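Local coordinates for OBG-type G domain-containing protein (Pyrococcus horikoshii, PDB 2E87), which binds GDP in its OBG-type G domain and is probably a GTP-binding protein, though its cellular role is unknown, at residues K314-L318 / K319-I323; L325-E328 / E329-T333. All coordinates share one frame; numbering follows the deposited sequence.

Interaction 1 of 2, residues K314-L318 / K319-I323. With GDP (guanosine-5'-diphosphate), chain F.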
ATOM      1  N   LYS A 314      28.764  18.553  11.176  1.00 50.02           N
ATOM      2  CA  LYS A 314      28.710  19.831  10.475  1.00 52.83           C
ATOM      3  C   LYS A 314      28.923  19.578   8.976  1.00 51.78           C
ATOM      4  O   LYS A 314      29.803  18.809   8.600  1.00 57.67           O
ATOM      5  CB  LYS A 314      29.781  20.758  11.055  1.00 51.03           C
ATOM      6  CG  LYS A 314      29.441  21.192  12.477  1.00 62.33           C
ATOM      7  CD  LYS A 314      30.596  21.877  13.218  1.00 74.23           C
ATOM      8  CE  LYS A 314      31.606  20.869  13.791  1.00 79.31           C
ATOM      9  NZ  LYS A 314      32.695  21.528  14.590  1.00 79.85           N
ATOM     10  N   ILE A 315      28.115  20.201   8.121  1.00 49.36           N
ATOM     11  CA  ILE A 315      28.236  19.982   6.673  1.00 45.93           C
ATOM     12  C   ILE A 315      27.755  21.143   5.802  1.00 47.32           C
ATOM     13  O   ILE A 315      27.226  22.144   6.286  1.00 51.00           O
ATOM     14  CB  ILE A 315      27.405  18.740   6.189  1.00 44.98           C
ATOM     15  CG1 ILE A 315      25.921  19.114   6.077  1.00 50.26           C
ATOM     16  CG2 ILE A 315      27.557  17.565   7.152  1.00 48.30           C
ATOM     17  CD1 ILE A 315      25.046  18.075   5.372  1.00 45.21           C
ATOM     18  N   SER A 316      27.939  20.974   4.496  1.00 49.44           N
ATOM     19  CA  SER A 316      27.488  21.928   3.490  1.00 49.83           C
ATOM     20  C   SER A 316      27.038  21.066   2.322  1.00 49.67           C
ATOM     21  O   SER A 316      27.841  20.676   1.481  1.00 51.01           O
ATOM     22  CB  SER A 316      28.611  22.858   3.041  1.00 50.02           C
ATOM     23  OG  SER A 316      28.220  23.570   1.875  1.00 48.95           O
ATOM     24  N   ALA A 317      25.750  20.748   2.297  1.00 55.00           N
ATOM     25  CA  ALA A 317      25.189  19.913   1.246  1.00 59.43           C
ATOM     26  C   ALA A 317      25.502  20.458  -0.146  1.00 59.40           C
ATOM     27  O   ALA A 317      25.726  19.693  -1.087  1.00 59.80           O
ATOM     28  CB  ALA A 317      23.668  19.787   1.436  1.00 54.61           C
ATOM     29  N   LEU A 318      25.524  21.781  -0.269  1.00 60.79           N
ATOM     30  CA  LEU A 318      25.785  22.410  -1.555  1.00 64.78           C
ATOM     31  C   LEU A 318      27.215  22.207  -2.045  1.00 66.37           C
ATOM     32  O   LEU A 318      27.434  21.873  -3.208  1.00 66.53           O
ATOM     33  CB  LEU A 318      25.486  23.911  -1.490  1.00 63.84           C
ATOM     34  CG  LEU A 318      24.716  24.522  -2.670  1.00 66.71           C
ATOM     35  CD1 LEU A 318      24.673  26.030  -2.510  1.00 68.01           C
ATOM     36  CD2 LEU A 318      25.379  24.160  -3.991  1.00 64.43           C
ATOM     37  N   LYS A 319      28.184  22.397  -1.157  1.00 66.97           N
ATOM     38  CA  LYS A 319      29.576  22.265  -1.545  1.00 67.54           C
ATOM     39  C   LYS A 319      30.250  20.924  -1.273  1.00 68.68           C
ATOM     40  O   LYS A 319      31.440  20.769  -1.543  1.00 72.27           O
ATOM     41  CB  LYS A 319      30.384  23.392  -0.912  1.00 66.22           C
ATOM     42  CG  LYS A 319      30.010  24.752  -1.454  1.00 66.78           C
ATOM     43  CD  LYS A 319      30.929  25.813  -0.902  1.00 76.37           C
ATOM     44  CE  LYS A 319      30.647  27.162  -1.520  1.00 77.66           C
ATOM     45  NZ  LYS A 319      31.476  28.201  -0.855  1.00 81.88           N
ATOM     46  N   GLY A 320      29.507  19.955  -0.746  1.00 64.53           N
ATOM     47  CA  GLY A 320      30.099  18.655  -0.492  1.00 59.78           C
ATOM     48  C   GLY A 320      30.937  18.561   0.767  1.00 61.26           C
ATOM     49  O   GLY A 320      31.480  17.494   1.077  1.00 65.19           O
ATOM     50  N   THR A 321      31.050  19.669   1.494  1.00 59.18           N
ATOM     51  CA  THR A 321      31.819  19.694   2.737  1.00 55.50           C
ATOM     52  C   THR A 321      31.114  18.799   3.769  1.00 58.68           C
ATOM     53  O   THR A 321      30.013  19.122   4.220  1.00 60.56           O
ATOM     54  CB  THR A 321      31.915  21.149   3.326  1.00 58.18           C
ATOM     55  OG1 THR A 321      32.376  22.063   2.321  1.00 59.23           O
ATOM     56  CG2 THR A 321      32.886  21.193   4.506  1.00 54.17           C
ATOM     57  N   GLY A 322      31.723  17.669   4.127  1.00 53.66           N
ATOM     58  CA  GLY A 322      31.122  16.803   5.131  1.00 53.66           C
ATOM     59  C   GLY A 322      30.187  15.694   4.666  1.00 55.00           C
ATOM     60  O   GLY A 322      29.858  14.805   5.454  1.00 52.11           O
ATOM     61  N   ILE A 323      29.753  15.737   3.409  1.00 53.25           N
ATOM     62  CA  ILE A 323      28.857  14.714   2.869  1.00 52.60           C
ATOM     63  C   ILE A 323      29.398  13.312   3.120  1.00 54.05           C
ATOM     64  O   ILE A 323      28.653  12.401   3.493  1.00 53.56           O
ATOM     65  CB  ILE A 323      28.637  14.910   1.353  1.00 49.36           C
ATOM     66  CG1 ILE A 323      27.954  16.255   1.110  1.00 49.91           C
ATOM     67  CG2 ILE A 323      27.796  13.790   0.788  1.00 51.85           C
ATOM     68  CD1 ILE A 323      26.760  16.503   2.008  1.00 49.90           C
TER
HETATM   69  PB  GDP F 400      14.671  21.284   1.156  1.00 34.29           P
HETATM   70  O1B GDP F 400      13.457  22.153   0.889  1.00 35.50           O
HETATM   71  O2B GDP F 400      14.908  21.050   2.740  1.00 38.01           O
HETATM   72  O3B GDP F 400      14.923  20.100   0.217  1.00 40.28           O
HETATM   73  O3A GDP F 400      15.870  22.272   0.797  1.00 38.10           O
HETATM   74  PA  GDP F 400      16.814  22.303  -0.516  1.00 49.44           P
HETATM   75  O1A GDP F 400      17.580  21.035  -0.663  1.00 35.94           O
HETATM   76  O2A GDP F 400      15.888  22.566  -1.818  1.00 43.14           O
HETATM   77  O5' GDP F 400      17.845  23.516  -0.295  1.00 49.60           O
HETATM   78  C5' GDP F 400      17.095  24.742  -0.193  1.00 49.26           C
HETATM   79  C4' GDP F 400      17.962  25.924  -0.664  1.00 50.05           C
HETATM   80  O4' GDP F 400      19.203  25.976   0.136  1.00 45.67           O
HETATM   81  C3' GDP F 400      18.464  25.821  -2.106  1.00 50.55           C
HETATM   82  O3' GDP F 400      18.466  26.846  -3.103  1.00 52.83           O
HETATM   83  C2' GDP F 400      19.766  25.011  -1.950  1.00 50.41           C
HETATM   84  O2' GDP F 400      20.620  25.346  -3.062  1.00 51.86           O
HETATM   85  C1' GDP F 400      20.353  25.755  -0.770  1.00 51.49           C
HETATM   86  N9  GDP F 400      21.378  24.979  -0.056  1.00 55.30           N
HETATM   87  C8  GDP F 400      21.376  23.633   0.204  1.00 58.10           C
HETATM   88  N7  GDP F 400      22.455  23.299   0.862  1.00 57.03           N
HETATM   89  C5  GDP F 400      23.213  24.403   1.068  1.00 55.60           C
HETATM   90  C6  GDP F 400      24.476  24.662   1.711  1.00 53.62           C
HETATM   91  O6  GDP F 400      25.117  23.754   2.231  1.00 48.85           O
HETATM   92  N1  GDP F 400      24.946  25.955   1.727  1.00 57.49           N
HETATM   93  C2  GDP F 400      24.220  26.986   1.138  1.00 57.60           C
HETATM   94  N2  GDP F 400      24.712  28.262   1.169  1.00 61.75           N
HETATM   95  N3  GDP F 400      23.060  26.757   0.539  1.00 56.93           N
HETATM   96  C4  GDP F 400      22.525  25.499   0.483  1.00 58.50           C
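S316 and its partners K319, G320 and T321 close a local loop contact between edge strand 313-314 and helix 323-350. S316 N donates to T321 O at 2.8 Å, in the carbonyl plane. The G320 amide bonds weakly to S316 O. With chi1 at 168°, S316 OG swings away from its own backbone N and accepts from K319 N at 3.3 Å. The same oxygen lies 3.1 Å from GDP O6 and close to D291, so its one proton has two possible acceptors. With an alanine at S316, the K319 amide would probably lose its side-chain acceptor, and O6 would keep the L318 amide but lose the nearby hydroxyl. L318 N donates almost straight (175°) to O6 at 3.2 Å, while L318 CD1 lies 3.5 Å from GDP N3, so that an apolar methyl covers one face of the base. S316, A317 and L318 probably correspond to the fifth conserved motif of small GTPases, whose backbone amides recognise guanine O6. Glycine suits position 320, where phi is positive (79°), and at G322, just before the helix, a CB would collide with K314 O and I315 CG2. Beneath the turn, I315 CD1 meets I323 CD1 at 4.1 Å. I323 continues onto L183 and L187 of helix 180-187, while the I315 backbone bonds to I287 of strand 283-287 and to I290 in the loop that follows.

Interaction 2 of 2, residues L325-E328 / E329-T333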
ATOM      1  N   LEU A 325      31.219  12.422   5.522  1.00 46.33           N
ATOM      2  CA  LEU A 325      31.118  12.084   6.934  1.00 44.06           C
ATOM      3  C   LEU A 325      29.714  11.527   7.177  1.00 45.17           C
ATOM      4  O   LEU A 325      29.531  10.638   8.004  1.00 44.04           O
ATOM      5  CB  LEU A 325      31.346  13.318   7.801  1.00 41.50           C
ATOM      6  CG  LEU A 325      32.759  13.920   7.784  1.00 50.54           C
ATOM      7  CD1 LEU A 325      32.791  15.206   8.614  1.00 44.22           C
ATOM      8  CD2 LEU A 325      33.752  12.909   8.342  1.00 43.83           C
ATOM      9  N   VAL A 326      28.726  12.048   6.449  1.00 41.10           N
ATOM     10  CA  VAL A 326      27.348  11.585   6.604  1.00 45.15           C
ATOM     11  C   VAL A 326      27.180  10.172   6.043  1.00 42.95           C
ATOM     12  O   VAL A 326      26.616   9.291   6.704  1.00 40.57           O
ATOM     13  CB  VAL A 326      26.340  12.529   5.890  1.00 46.80           C
ATOM     14  CG1 VAL A 326      24.936  11.936   5.968  1.00 39.38           C
ATOM     15  CG2 VAL A 326      26.377  13.931   6.538  1.00 36.41           C
ATOM     16  N   LYS A 327      27.688   9.962   4.829  1.00 43.23           N
ATOM     17  CA  LYS A 327      27.608   8.669   4.163  1.00 47.20           C
ATOM     18  C   LYS A 327      28.267   7.638   5.067  1.00 49.63           C
ATOM     19  O   LYS A 327      27.730   6.556   5.305  1.00 50.53           O
ATOM     20  CB  LYS A 327      28.348   8.736   2.829  1.00 47.56           C
ATOM     21  CG  LYS A 327      27.838   7.801   1.768  1.00 53.00           C
ATOM     22  CD  LYS A 327      28.736   7.850   0.547  1.00 60.48           C
ATOM     23  CE  LYS A 327      28.056   7.278  -0.686  1.00 66.55           C
ATOM     24  NZ  LYS A 327      27.047   8.233  -1.227  1.00 68.95           N
ATOM     25  N   GLU A 328      29.438   7.995   5.577  1.00 49.94           N
ATOM     26  CA  GLU A 328      30.184   7.116   6.462  1.00 52.83           C
ATOM     27  C   GLU A 328      29.311   6.732   7.641  1.00 50.91           C
ATOM     28  O   GLU A 328      29.161   5.555   7.960  1.00 51.40           O
ATOM     29  CB  GLU A 328      31.432   7.822   7.004  1.00 60.61           C
ATOM     30  CG  GLU A 328      32.668   7.843   6.105  1.00 72.58           C
ATOM     31  CD  GLU A 328      33.799   8.704   6.697  1.00 80.76           C
ATOM     32  OE1 GLU A 328      34.141   8.523   7.895  1.00 77.56           O
ATOM     33  OE2 GLU A 328      34.344   9.561   5.962  1.00 81.31           O
ATOM     34  N   GLU A 329      28.748   7.743   8.292  1.00 48.48           N
ATOM     35  CA  GLU A 329      27.914   7.519   9.464  1.00 48.47           C
ATOM     36  C   GLU A 329      26.652   6.706   9.140  1.00 47.91           C
ATOM     37  O   GLU A 329      26.174   5.942   9.987  1.00 46.28           O
ATOM     38  CB  GLU A 329      27.548   8.864  10.103  1.00 49.58           C
ATOM     39  CG  GLU A 329      26.791   8.757  11.416  1.00 54.77           C
ATOM     40  CD  GLU A 329      27.519   7.911  12.445  1.00 62.98           C
ATOM     41  OE1 GLU A 329      28.744   8.107  12.619  1.00 67.34           O
ATOM     42  OE2 GLU A 329      26.868   7.056  13.086  1.00 58.44           O
ATOM     43  N   ILE A 330      26.119   6.869   7.927  1.00 44.76           N
ATOM     44  CA  ILE A 330      24.923   6.130   7.512  1.00 42.42           C
ATOM     45  C   ILE A 330      25.289   4.661   7.474  1.00 43.54           C
ATOM     46  O   ILE A 330      24.610   3.820   8.055  1.00 38.09           O
ATOM     47  CB  ILE A 330      24.457   6.544   6.105  1.00 40.87           C
ATOM     48  CG1 ILE A 330      23.866   7.948   6.155  1.00 32.92           C
ATOM     49  CG2 ILE A 330      23.478   5.517   5.544  1.00 37.09           C
ATOM     50  CD1 ILE A 330      23.441   8.475   4.796  1.00 39.87           C
ATOM     51  N   ILE A 331      26.384   4.377   6.780  1.00 46.53           N
ATOM     52  CA  ILE A 331      26.892   3.026   6.630  1.00 45.84           C
ATOM     53  C   ILE A 331      27.180   2.360   7.961  1.00 49.23           C
ATOM     54  O   ILE A 331      26.840   1.199   8.162  1.00 53.38           O
ATOM     55  CB  ILE A 331      28.168   3.028   5.791  1.00 49.01           C
ATOM     56  CG1 ILE A 331      27.833   3.472   4.366  1.00 42.37           C
ATOM     57  CG2 ILE A 331      28.797   1.647   5.816  1.00 46.83           C
ATOM     58  CD1 ILE A 331      28.969   4.102   3.630  1.00 46.29           C
ATOM     59  N   LYS A 332      27.802   3.086   8.877  1.00 51.12           N
ATOM     60  CA  LYS A 332      28.110   2.513  10.179  1.00 55.60           C
ATOM     61  C   LYS A 332      26.846   2.171  10.956  1.00 54.86           C
ATOM     62  O   LYS A 332      26.810   1.203  11.713  1.00 52.86           O
ATOM     63  CB  LYS A 332      28.963   3.483  11.000  1.00 58.72           C
ATOM     64  CG  LYS A 332      29.147   3.052  12.446  1.00 65.56           C
ATOM     65  CD  LYS A 332      29.900   4.092  13.254  1.00 72.53           C
ATOM     66  CE  LYS A 332      30.113   3.611  14.688  1.00 72.87           C
ATOM     67  NZ  LYS A 332      30.928   4.586  15.462  1.00 74.84           N
ATOM     68  N   THR A 333      25.808   2.974  10.760  1.00 54.99           N
ATOM     69  CA  THR A 333      24.549   2.778  11.464  1.00 52.90           C
ATOM     70  C   THR A 333      23.683   1.696  10.850  1.00 54.14           C
ATOM     71  O   THR A 333      23.047   0.924  11.565  1.00 55.42           O
ATOM     72  CB  THR A 333      23.706   4.082  11.484  1.00 56.61           C
ATOM     73  OG1 THR A 333      24.462   5.138  12.093  1.00 57.99           O
ATOM     74  CG2 THR A 333      22.411   3.876  12.263  1.00 49.22           C
TER
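V326 and I330, one helical turn apart, carry the apolar part of this contact within helix 323-350. V326 CG1 points anti to its backbone N (chi1 175°) and meets I330 CD1 at 3.9 Å, the two branches crossing at a slant. Branched aliphatic residues suit these buried places, because both side chains continue onto I251 of strand 249-254, and V326 onto V286 of strand 283-287 as well. The next pair round the helix is looser: I331 CD1 stands 4.3 Å from K327 CG, and both residues, like I330, reach F209 of strand 204-211, I331 by apolar contact and K327 by a cation-pi interaction. A lysine fits here because its methylene chain can lie beside an isoleucine while its ammonium group can meet the F209 ring.

The backbone supplies the regular ladder of i to i+4 bonds. E329 N donates to L325 O, I330 N to V326 O at 2.8 Å, I331 N to K327 O, and K332 N to E328 O at 3.0 Å.

Side-chain polarity adds one more bond. T333 OG1 donates to E329 O at 2.8 Å, its chi1 of -57° folding the hydroxyl back along the helix toward the preceding turn. T333 N also donates to E329 O, at 3.1 Å, and the two donors approach from opposite faces of the carbonyl plane, so one oxygen is held by two bonds. The charged E328 and K332 suit the solvent-exposed side. E329 lies between the two sides, touching L284 and I313.

The whole is an amphipathic helix laid against a mixed beta-sheet, the layering characteristic of the Ras-like P-loop GTPase fold, whose last helix packs across one face of the sheet, here from strand 313-314 to strand 204-211.

Overall arrangement
Interactions 1 and 2 follow one another along the chain: the loop of interaction 1 turns straight into the helix that holds interaction 2, and their centres lie 14 Å apart. They meet directly where I315 CG2 packs on V326 CG2 at 3.9 Å, so the apolar underside of the nucleotide loop merges with the buried face of the helix. Each is only partly buried. Interaction 1 is irregular, relying on glycines and a serine hydroxyl that also lies beside guanine O6, while a neighbouring amide, that of L318, bonds the base. Interaction 2 rests mainly on the repeated i to i+4 bond, with apolar side chains against the sheet and charged ones outward, the side chain of V326 about 11 Å from GDP.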